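Local coordinates for protein Niban 2 (Homo sapiens, PDB 7CTP) that may suppress apoptosis and may promote melanoma cell invasion in vitro, here as the part of the chain that holds its PH domain and a large helical region, at residues L74-E79 with R167-M173; N86-L90 with Y100-Y106; R213-Q217 with E533-E537. One frame throughout, in Å; residues are numbered along the deposited sequence.

Interaction 1 of 3, residues L74-E79 with R167-M173; sequences LFQHQE and RHYYFCM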
loop_
_atom_site.group_PDB
_atom_site.type_symbol
_atom_site.label_atom_id
_atom_site.label_comp_id
_atom_site.label_asym_id
_atom_site.label_seq_id
_atom_site.Cartn_x
_atom_site.Cartn_y
_atom_site.Cartn_z
ATOM N N LEU A 74 -25.666 3.320 11.266
ATOM C CA LEU A 74 -25.191 1.974 11.549
ATOM C C LEU A 74 -25.450 1.667 13.011
ATOM O O LEU A 74 -25.594 2.574 13.836
ATOM C CB LEU A 74 -23.682 1.826 11.298
ATOM C CG LEU A 74 -23.142 2.058 9.898
ATOM C CD1 LEU A 74 -21.667 1.713 9.809
ATOM C CD2 LEU A 74 -23.951 1.218 8.954
ATOM N N PHE A 75 -25.476 0.381 13.339
ATOM C CA PHE A 75 -25.333 -0.028 14.723
ATOM C C PHE A 75 -23.872 -0.368 14.983
ATOM O O PHE A 75 -23.209 -0.966 14.133
ATOM C CB PHE A 75 -26.226 -1.225 15.031
ATOM C CG PHE A 75 -27.678 -0.955 14.806
ATOM C CD1 PHE A 75 -28.331 0.029 15.530
ATOM C CD2 PHE A 75 -28.390 -1.678 13.867
ATOM C CE1 PHE A 75 -29.679 0.280 15.331
ATOM C CE2 PHE A 75 -29.739 -1.429 13.656
ATOM C CZ PHE A 75 -30.381 -0.447 14.390
ATOM N N GLN A 76 -23.360 0.054 16.137
ATOM C CA GLN A 76 -21.993 -0.257 16.549
ATOM C C GLN A 76 -21.984 -0.832 17.956
ATOM O O GLN A 76 -22.612 -0.280 18.865
ATOM C CB GLN A 76 -21.088 0.976 16.499
ATOM C CG GLN A 76 -19.623 0.617 16.734
ATOM C CD GLN A 76 -18.772 1.795 17.170
ATOM O OE1 GLN A 76 -19.282 2.877 17.464
ATOM N NE2 GLN A 76 -17.458 1.582 17.228
ATOM N N HIS A 77 -21.263 -1.931 18.135
ATOM C CA HIS A 77 -21.068 -2.483 19.467
ATOM C C HIS A 77 -20.122 -1.587 20.256
ATOM O O HIS A 77 -19.055 -1.216 19.759
ATOM C CB HIS A 77 -20.505 -3.893 19.366
ATOM C CG HIS A 77 -20.326 -4.572 20.686
ATOM N ND1 HIS A 77 -19.155 -4.497 21.413
ATOM C CD2 HIS A 77 -21.170 -5.346 21.407
ATOM C CE1 HIS A 77 -19.287 -5.197 22.526
ATOM N NE2 HIS A 77 -20.500 -5.723 22.546
ATOM N N GLN A 78 -20.511 -1.242 21.486
ATOM C CA GLN A 78 -19.727 -0.353 22.341
ATOM C C GLN A 78 -18.889 -1.183 23.307
ATOM O O GLN A 78 -19.425 -2.020 24.041
ATOM C CB GLN A 78 -20.636 0.615 23.102
ATOM C CG GLN A 78 -21.520 1.446 22.195
ATOM C CD GLN A 78 -20.727 2.247 21.178
ATOM O OE1 GLN A 78 -19.789 2.961 21.528
ATOM N NE2 GLN A 78 -21.099 2.128 19.905
ATOM N N GLU A 79 -17.574 -0.944 23.300
ATOM C CA GLU A 79 -16.660 -1.761 24.094
ATOM C C GLU A 79 -16.912 -1.595 25.588
ATOM O O GLU A 79 -16.830 -2.568 26.347
ATOM C CB GLU A 79 -15.215 -1.406 23.744
ATOM C CG GLU A 79 -14.160 -2.253 24.439
ATOM C CD GLU A 79 -12.837 -1.523 24.572
ATOM O OE1 GLU A 79 -12.031 -1.567 23.616
ATOM O OE2 GLU A 79 -12.611 -0.898 25.632
ATOM N N ARG A 167 -7.385 -2.007 17.676
ATOM C CA ARG A 167 -8.649 -2.519 18.186
ATOM C C ARG A 167 -9.565 -2.917 17.033
ATOM O O ARG A 167 -9.386 -2.514 15.882
ATOM C CB ARG A 167 -9.342 -1.505 19.102
ATOM C CG ARG A 167 -10.001 -0.331 18.416
ATOM C CD ARG A 167 -11.221 0.161 19.223
ATOM N NE ARG A 167 -12.417 -0.649 18.958
ATOM C CZ ARG A 167 -13.600 -0.499 19.560
ATOM N NH1 ARG A 167 -14.624 -1.295 19.238
ATOM N NH2 ARG A 167 -13.767 0.440 20.482
ATOM N N HIS A 168 -10.537 -3.756 17.352
ATOM C CA HIS A 168 -11.481 -4.244 16.363
ATOM C C HIS A 168 -12.794 -3.507 16.547
ATOM O O HIS A 168 -13.137 -3.102 17.658
ATOM C CB HIS A 168 -11.698 -5.750 16.496
ATOM C CG HIS A 168 -10.425 -6.540 16.467
ATOM N ND1 HIS A 168 -10.356 -7.859 16.859
ATOM C CD2 HIS A 168 -9.172 -6.191 16.085
ATOM C CE1 HIS A 168 -9.113 -8.291 16.722
ATOM N NE2 HIS A 168 -8.373 -7.297 16.259
ATOM N N TYR A 169 -13.510 -3.323 15.444
ATOM C CA TYR A 169 -14.783 -2.615 15.437
ATOM C C TYR A 169 -15.876 -3.546 14.944
ATOM O O TYR A 169 -15.659 -4.329 14.016
ATOM C CB TYR A 169 -14.718 -1.381 14.546
ATOM C CG TYR A 169 -13.698 -0.375 14.992
ATOM C CD1 TYR A 169 -14.006 0.560 15.969
ATOM C CD2 TYR A 169 -12.421 -0.362 14.449
ATOM C CE1 TYR A 169 -13.069 1.492 16.389
ATOM C CE2 TYR A 169 -11.482 0.565 14.857
ATOM C CZ TYR A 169 -11.814 1.490 15.824
ATOM O OH TYR A 169 -10.884 2.414 16.241
ATOM N N TYR A 170 -17.051 -3.456 15.565
ATOM C CA TYR A 170 -18.164 -4.343 15.257
ATOM C C TYR A 170 -19.376 -3.502 14.892
ATOM O O TYR A 170 -19.861 -2.718 15.716
ATOM C CB TYR A 170 -18.478 -5.250 16.445
ATOM C CG TYR A 170 -17.240 -5.827 17.095
ATOM C CD1 TYR A 170 -16.494 -6.809 16.456
ATOM C CD2 TYR A 170 -16.809 -5.379 18.337
ATOM C CE1 TYR A 170 -15.356 -7.343 17.048
ATOM C CE2 TYR A 170 -15.672 -5.907 18.933
ATOM C CZ TYR A 170 -14.953 -6.888 18.282
ATOM O OH TYR A 170 -13.821 -7.417 18.874
ATOM N N PHE A 171 -19.840 -3.650 13.657
ATOM C CA PHE A 171 -21.005 -2.950 13.136
ATOM C C PHE A 171 -22.041 -3.966 12.677
ATOM O O PHE A 171 -21.719 -5.120 12.391
ATOM C CB PHE A 171 -20.642 -2.057 11.944
ATOM C CG PHE A 171 -19.539 -1.074 12.220
ATOM C CD1 PHE A 171 -19.765 0.027 13.024
ATOM C CD2 PHE A 171 -18.287 -1.243 11.652
ATOM C CE1 PHE A 171 -18.745 0.947 13.266
ATOM C CE2 PHE A 171 -17.271 -0.340 11.891
ATOM C CZ PHE A 171 -17.499 0.758 12.699
ATOM N N CYS A 172 -23.296 -3.536 12.585
ATOM C CA CYS A 172 -24.240 -4.311 11.791
ATOM C C CYS A 172 -25.222 -3.355 11.122
ATOM O O CYS A 172 -25.372 -2.191 11.514
ATOM C CB CYS A 172 -24.945 -5.415 12.616
ATOM S SG CYS A 172 -26.054 -4.881 13.876
ATOM N N MET A 173 -25.830 -3.854 10.054
ATOM C CA MET A 173 -26.758 -3.100 9.231
ATOM C C MET A 173 -28.095 -3.826 9.187
ATOM O O MET A 173 -28.200 -5.016 9.496
ATOM C CB MET A 173 -26.227 -2.915 7.804
ATOM C CG MET A 173 -24.977 -2.057 7.708
ATOM S SD MET A 173 -23.501 -3.033 8.079
ATOM C CE MET A 173 -22.274 -1.751 8.267
HETATM O O HOH W 1 -17.224 -1.466 17.724
#
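Phe75 and Cys172 form an antiparallel hydrogen-bonded pair, Phe75 N reaching Cys172 O at 3.2 Å and Cys172 N returning to Phe75 O at 3.0 Å. Next comes the non-hydrogen-bonded pair Gln76 and Phe171, and beyond it His77 N donates to Tyr170 O at 2.9 Å. The side chains of Gln76 and Phe171 run side by side, Gln76 CG lying 3.6 Å from Phe171 CE1, with amide and ring planes 27° apart. On the same face of the sheet, Leu74 CD2 presses against Met173 CE at 3.5 Å, tighter than usual for two carbons. Phe75 and Cys172 share the other face, where CB of Phe75 meets SG and the sulfur stands oblique to the ring. Nearby, Tyr170 turns its edge toward the face of His77 in an offset edge-to-face pair, the planes at 80°.

Between Tyr170 N and His77 O a water mediates: it accepts from Tyr170 N and from Gln76 NE2 and donates to His77 O. With CG anti to the backbone N (chi1 -172°) and the chain extended beyond it, Gln76 brings its amide to this water. Further out, Arg167 grips His168 O side-on through NE and NH1, which fixes its guanidinium over one face of the Tyr169 ring.

Within the antiparallel sheet of the PH domain, strand 70-77 is flanked by strand 84-91 and strand 169-173 by strand 157-162; Trp182 of helix 176-194 packs on Leu74 and Met173.

Interaction 2 of 3, residues N86-L90 with Y100-Y106; sequences NRFSL and YENKAAY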
loop_
_atom_site.group_PDB
_atom_site.type_symbol
_atom_site.label_atom_id
_atom_site.label_comp_id
_atom_site.label_asym_id
_atom_site.label_seq_id
_atom_site.Cartn_x
_atom_site.Cartn_y
_atom_site.Cartn_z
ATOM N N ASN A 86 -27.009 2.940 17.916
ATOM C CA ASN A 86 -26.988 3.585 16.613
ATOM C C ASN A 86 -25.843 4.582 16.569
ATOM O O ASN A 86 -25.505 5.208 17.580
ATOM C CB ASN A 86 -28.309 4.301 16.321
ATOM C CG ASN A 86 -28.236 5.166 15.066
ATOM O OD1 ASN A 86 -28.429 4.681 13.951
ATOM N ND2 ASN A 86 -27.933 6.451 15.242
ATOM N N ARG A 87 -25.227 4.709 15.397
ATOM C CA ARG A 87 -24.228 5.737 15.167
ATOM C C ARG A 87 -24.415 6.281 13.764
ATOM O O ARG A 87 -24.615 5.514 12.818
ATOM C CB ARG A 87 -22.796 5.195 15.331
ATOM C CG ARG A 87 -22.388 4.913 16.762
ATOM C CD ARG A 87 -21.949 6.178 17.482
ATOM N NE ARG A 87 -21.598 5.920 18.874
ATOM C CZ ARG A 87 -22.476 5.873 19.871
ATOM N NH1 ARG A 87 -23.766 6.072 19.634
ATOM N NH2 ARG A 87 -22.061 5.630 21.106
ATOM N N PHE A 88 -24.382 7.603 13.636
ATOM C CA PHE A 88 -24.289 8.211 12.318
ATOM C C PHE A 88 -22.843 8.110 11.867
ATOM O O PHE A 88 -21.943 8.637 12.532
ATOM C CB PHE A 88 -24.748 9.665 12.332
ATOM C CG PHE A 88 -24.669 10.328 10.989
ATOM C CD1 PHE A 88 -25.447 9.884 9.932
ATOM C CD2 PHE A 88 -23.799 11.387 10.774
ATOM C CE1 PHE A 88 -25.364 10.496 8.683
ATOM C CE2 PHE A 88 -23.711 12.001 9.528
ATOM C CZ PHE A 88 -24.491 11.557 8.487
ATOM N N SER A 89 -22.618 7.408 10.764
ATOM C CA SER A 89 -21.278 7.072 10.308
ATOM C C SER A 89 -21.012 7.806 9.003
ATOM O O SER A 89 -21.826 7.746 8.077
ATOM C CB SER A 89 -21.137 5.560 10.129
ATOM O OG SER A 89 -20.053 5.247 9.278
ATOM N N LEU A 90 -19.881 8.504 8.934
ATOM C CA LEU A 90 -19.577 9.391 7.822
ATOM C C LEU A 90 -18.171 9.110 7.321
ATOM O O LEU A 90 -17.246 8.942 8.123
ATOM C CB LEU A 90 -19.707 10.862 8.248
ATOM C CG LEU A 90 -19.685 11.984 7.204
ATOM C CD1 LEU A 90 -20.400 13.192 7.760
ATOM C CD2 LEU A 90 -18.269 12.366 6.802
ATOM N N TYR A 100 -20.553 9.508 14.757
ATOM C CA TYR A 100 -21.249 10.426 15.650
ATOM C C TYR A 100 -22.360 9.685 16.380
ATOM O O TYR A 100 -22.818 8.634 15.933
ATOM C CB TYR A 100 -21.850 11.604 14.877
ATOM C CG TYR A 100 -20.840 12.471 14.169
ATOM C CD1 TYR A 100 -20.376 12.138 12.903
ATOM C CD2 TYR A 100 -20.357 13.632 14.762
ATOM C CE1 TYR A 100 -19.456 12.934 12.247
ATOM C CE2 TYR A 100 -19.435 14.435 14.115
ATOM C CZ TYR A 100 -18.991 14.079 12.857
ATOM O OH TYR A 100 -18.071 14.865 12.199
ATOM N N GLU A 101 -22.808 10.257 17.505
ATOM C CA GLU A 101 -23.878 9.628 18.280
ATOM C C GLU A 101 -25.124 9.432 17.423
ATOM O O GLU A 101 -25.712 8.344 17.390
ATOM C CB GLU A 101 -24.192 10.463 19.525
ATOM C CG GLU A 101 -25.243 9.836 20.445
ATOM C CD GLU A 101 -25.191 10.386 21.861
ATOM O OE1 GLU A 101 -25.558 9.654 22.804
ATOM O OE2 GLU A 101 -24.788 11.556 22.030
ATOM N N ASN A 102 -25.533 10.475 16.710
ATOM C CA ASN A 102 -26.600 10.387 15.725
ATOM C C ASN A 102 -26.407 11.542 14.756
ATOM O O ASN A 102 -25.512 12.372 14.927
ATOM C CB ASN A 102 -27.989 10.404 16.380
ATOM C CG ASN A 102 -28.111 11.442 17.480
ATOM O OD1 ASN A 102 -27.728 12.600 17.311
ATOM N ND2 ASN A 102 -28.645 11.026 18.623
ATOM N N LYS A 103 -27.248 11.578 13.722
ATOM C CA LYS A 103 -27.117 12.627 12.716
ATOM C C LYS A 103 -27.516 13.988 13.271
ATOM O O LYS A 103 -26.938 15.005 12.879
ATOM C CB LYS A 103 -27.947 12.276 11.481
ATOM C CG LYS A 103 -27.839 13.288 10.349
ATOM C CD LYS A 103 -28.652 12.833 9.140
ATOM C CE LYS A 103 -27.951 13.172 7.828
ATOM N NZ LYS A 103 -28.904 13.322 6.681
ATOM N N ALA A 104 -28.484 14.024 14.192
ATOM C CA ALA A 104 -28.855 15.286 14.823
ATOM C C ALA A 104 -27.680 15.878 15.589
ATOM O O ALA A 104 -27.454 17.091 15.549
ATOM C CB ALA A 104 -30.058 15.094 15.743
ATOM N N ALA A 105 -26.910 15.035 16.286
ATOM C CA ALA A 105 -25.705 15.522 16.949
ATOM C C ALA A 105 -24.697 16.034 15.930
ATOM O O ALA A 105 -23.992 17.020 16.175
ATOM C CB ALA A 105 -25.089 14.424 17.817
ATOM N N TYR A 106 -24.631 15.392 14.767
ATOM C CA TYR A 106 -23.726 15.855 13.723
ATOM C C TYR A 106 -24.130 17.233 13.215
ATOM O O TYR A 106 -23.271 18.076 12.938
ATOM C CB TYR A 106 -23.699 14.833 12.591
ATOM C CG TYR A 106 -23.074 15.288 11.289
ATOM C CD1 TYR A 106 -21.706 15.497 11.176
ATOM C CD2 TYR A 106 -23.855 15.459 10.159
ATOM C CE1 TYR A 106 -21.145 15.881 9.977
ATOM C CE2 TYR A 106 -23.308 15.842 8.965
ATOM C CZ TYR A 106 -21.953 16.055 8.875
ATOM O OH TYR A 106 -21.403 16.438 7.669
#
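Phe88 O accepts from Tyr100 N at 2.8 Å along an almost straight N-H...O line (178°), the donor lying in the carbonyl plane. The return bond, Phe88 N to Tyr100 O, is weak and bent, and the pair is the one antiparallel bridge between 86-90 and 100-106. Beyond Tyr100 the chain turns into a helix, whose first residues fold over Phe88. Lys103 lays its CB over one face of the Phe88 ring, 4.0 Å from the centroid and 21° off the normal, a CH-pi contact; farther along, Lys103 CE lies near Phe88 CE1 and CZ. Tyr106 approaches obliquely, ring planes 39° apart, with Phe88 CE2 over its face and 3.5 Å from Tyr106 CD2. Leu90 CD1 touches the phenol end of Tyr106, 3.4 Å from CZ. Asn102, at the N-cap, accepts from Ala105 N through OD1 at 2.8 Å, a capping bond.

Strand 70-77 borders Phe88 through Ser71 and Asn73, and Ile68 reaches both Leu90 and Tyr106. Strands 84-91 and 97-100 make a beta-hairpin of the PH-domain sheet, whose second strand leads into the short N-capped helix 103-107, with Phe88 and Tyr106 packed between strand and helix.

Interaction 3 of 3, residues R213-Q217 with E533-E537; sequences RMYRQ and ENTYE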
loop_
_atom_site.group_PDB
_atom_site.type_symbol
_atom_site.label_atom_id
_atom_site.label_comp_id
_atom_site.label_asym_id
_atom_site.label_seq_id
_atom_site.Cartn_x
_atom_site.Cartn_y
_atom_site.Cartn_z
ATOM N N ARG A 213 12.748 -3.055 4.682
ATOM C CA ARG A 213 13.105 -4.367 4.159
ATOM C C ARG A 213 14.458 -4.817 4.695
ATOM O O ARG A 213 14.621 -5.981 5.084
ATOM C CB ARG A 213 13.109 -4.345 2.631
ATOM C CG ARG A 213 13.469 -5.699 2.010
ATOM C CD ARG A 213 13.423 -5.656 0.486
ATOM N NE ARG A 213 14.135 -4.500 -0.059
ATOM C CZ ARG A 213 15.456 -4.396 -0.160
ATOM N NH1 ARG A 213 16.240 -5.384 0.248
ATOM N NH2 ARG A 213 15.992 -3.298 -0.678
ATOM N N MET A 214 15.438 -3.901 4.748
ATOM C CA MET A 214 16.767 -4.274 5.233
ATOM C C MET A 214 16.755 -4.619 6.710
ATOM O O MET A 214 17.480 -5.523 7.143
ATOM C CB MET A 214 17.793 -3.162 4.981
ATOM C CG MET A 214 17.880 -2.625 3.576
ATOM S SD MET A 214 18.568 -3.794 2.400
ATOM C CE MET A 214 19.476 -4.915 3.448
ATOM N N TYR A 215 15.978 -3.881 7.506
ATOM C CA TYR A 215 15.824 -4.239 8.909
ATOM C C TYR A 215 15.226 -5.634 9.052
ATOM O O TYR A 215 15.735 -6.466 9.814
ATOM C CB TYR A 215 14.965 -3.206 9.647
ATOM C CG TYR A 215 14.725 -3.584 11.101
ATOM C CD1 TYR A 215 13.693 -4.446 11.459
ATOM C CD2 TYR A 215 15.560 -3.117 12.106
ATOM C CE1 TYR A 215 13.488 -4.819 12.766
ATOM C CE2 TYR A 215 15.350 -3.487 13.435
ATOM C CZ TYR A 215 14.322 -4.343 13.749
ATOM O OH TYR A 215 14.110 -4.719 15.067
ATOM N N ARG A 216 14.138 -5.906 8.326
ATOM C CA ARG A 216 13.505 -7.217 8.415
ATOM C C ARG A 216 14.455 -8.320 7.952
ATOM O O ARG A 216 14.527 -9.384 8.579
ATOM C CB ARG A 216 12.191 -7.217 7.625
ATOM C CG ARG A 216 11.095 -6.405 8.346
ATOM C CD ARG A 216 9.695 -6.523 7.749
ATOM N NE ARG A 216 8.942 -7.683 8.243
ATOM C CZ ARG A 216 8.672 -8.740 7.486
ATOM N NH1 ARG A 216 7.984 -9.763 7.970
ATOM N NH2 ARG A 216 9.088 -8.758 6.227
ATOM N N GLN A 217 15.229 -8.064 6.893
ATOM C CA GLN A 217 16.224 -9.037 6.443
ATOM C C GLN A 217 17.257 -9.320 7.527
ATOM O O GLN A 217 17.744 -10.446 7.648
ATOM C CB GLN A 217 16.908 -8.535 5.170
ATOM C CG GLN A 217 16.098 -8.767 3.914
ATOM C CD GLN A 217 16.733 -8.174 2.674
ATOM O OE1 GLN A 217 16.049 -7.925 1.686
ATOM N NE2 GLN A 217 18.041 -7.925 2.724
ATOM N N GLU A 533 25.654 -3.506 0.961
ATOM C CA GLU A 533 24.450 -4.318 0.853
ATOM C C GLU A 533 23.621 -3.942 -0.371
ATOM O O GLU A 533 23.161 -4.820 -1.109
ATOM C CB GLU A 533 23.621 -4.184 2.119
ATOM C CG GLU A 533 22.469 -5.144 2.155
ATOM C CD GLU A 533 22.864 -6.565 2.509
ATOM O OE1 GLU A 533 23.880 -6.747 3.213
ATOM O OE2 GLU A 533 22.134 -7.496 2.094
ATOM N N ASN A 534 23.406 -2.640 -0.598
ATOM C CA ASN A 534 22.605 -2.202 -1.737
ATOM C C ASN A 534 23.274 -2.551 -3.060
ATOM O O ASN A 534 22.599 -2.913 -4.031
ATOM C CB ASN A 534 22.368 -0.693 -1.677
ATOM C CG ASN A 534 21.394 -0.299 -0.599
ATOM O OD1 ASN A 534 21.571 -0.650 0.566
ATOM N ND2 ASN A 534 20.346 0.430 -0.982
ATOM N N THR A 535 24.594 -2.400 -3.125
ATOM C CA THR A 535 25.322 -2.752 -4.337
ATOM C C THR A 535 25.221 -4.249 -4.605
ATOM O O THR A 535 24.948 -4.680 -5.735
ATOM C CB THR A 535 26.776 -2.311 -4.209
ATOM O OG1 THR A 535 26.821 -0.895 -3.956
ATOM C CG2 THR A 535 27.541 -2.614 -5.496
ATOM N N TYR A 536 25.406 -5.054 -3.559
ATOM C CA TYR A 536 25.218 -6.498 -3.664
ATOM C C TYR A 536 23.815 -6.845 -4.154
ATOM O O TYR A 536 23.643 -7.679 -5.051
ATOM C CB TYR A 536 25.504 -7.138 -2.307
ATOM C CG TYR A 536 24.948 -8.541 -2.129
ATOM C CD1 TYR A 536 25.464 -9.611 -2.853
ATOM C CD2 TYR A 536 23.937 -8.797 -1.211
ATOM C CE1 TYR A 536 24.973 -10.897 -2.679
ATOM C CE2 TYR A 536 23.440 -10.081 -1.026
ATOM C CZ TYR A 536 23.963 -11.125 -1.764
ATOM O OH TYR A 536 23.468 -12.400 -1.578
ATOM N N GLU A 537 22.792 -6.203 -3.584
ATOM C CA GLU A 537 21.428 -6.500 -4.010
ATOM C C GLU A 537 21.194 -6.094 -5.460
ATOM O O GLU A 537 20.430 -6.752 -6.177
ATOM C CB GLU A 537 20.421 -5.825 -3.078
ATOM C CG GLU A 537 20.450 -6.401 -1.670
ATOM C CD GLU A 537 19.311 -5.919 -0.799
ATOM O OE1 GLU A 537 18.428 -5.187 -1.303
ATOM O OE2 GLU A 537 19.300 -6.293 0.397
#
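Segments 213-217 (of helix 204-218) and 533-537 (of helix 532-555) cross at 92°, their axes no closer than 13.1 Å, so long side chains bridge the interval. Glu537, extended beyond CG, brings its carboxylate to Arg213 and Gln217, which stand one turn apart on the other helix. The salt bridge is shortest from Arg213 NH1 to Glu537 OE1, 2.7 Å, on the syn side of the carboxylate and 20° out of its plane; Arg213 NH2 adds a weak bond to OE1, and NH1 a weak one to OE2. Gln217 NE2 reaches Glu537 OE2 at 3.1 Å, nearly straight (168°), with the oxygen close to the amide plane. The other end of the Gln217 amide, OE1, accepts from Arg213 NH1 at 2.9 Å, which fixes the amide's rotation. Met214 folds back beside the Glu537 carboxylate, its SD 3.3 Å from Glu537 OE2.

With an alanine in place of Glu537, Arg213 would probably lose this charge partner and Gln217 NE2 its acceptor. Arg213 NH2 also pairs with Asp210, while Leu504 of helix 464-511 packs on Glu537. With Glu537 buried, its negative charge is likely to be stabilised by arginine and amide, a polar joint between helices distant in sequence.

How the interactions relate
Interactions 1 and 2 belong to one antiparallel sheet within the PH domain, their centres 13 Å apart. Strands 70-77 and 84-91 are neighbours in it, and a probable backbone hydrogen bond from Arg87 N to Leu74 O, at 2.7 Å, joins the two contacts directly. Along the chain, interaction 2 is nested in the loop that interaction 1 closes, so a local strand-and-helix contact lies inside a longer-range strand pairing. Interaction 3 follows later and joins helices on the opposite side of the chain's centre. Its centre is about 42 Å from that of interaction 1 and 48 Å from that of interaction 2, with nearest atoms about 19 and 31 Å away, which excludes direct contact.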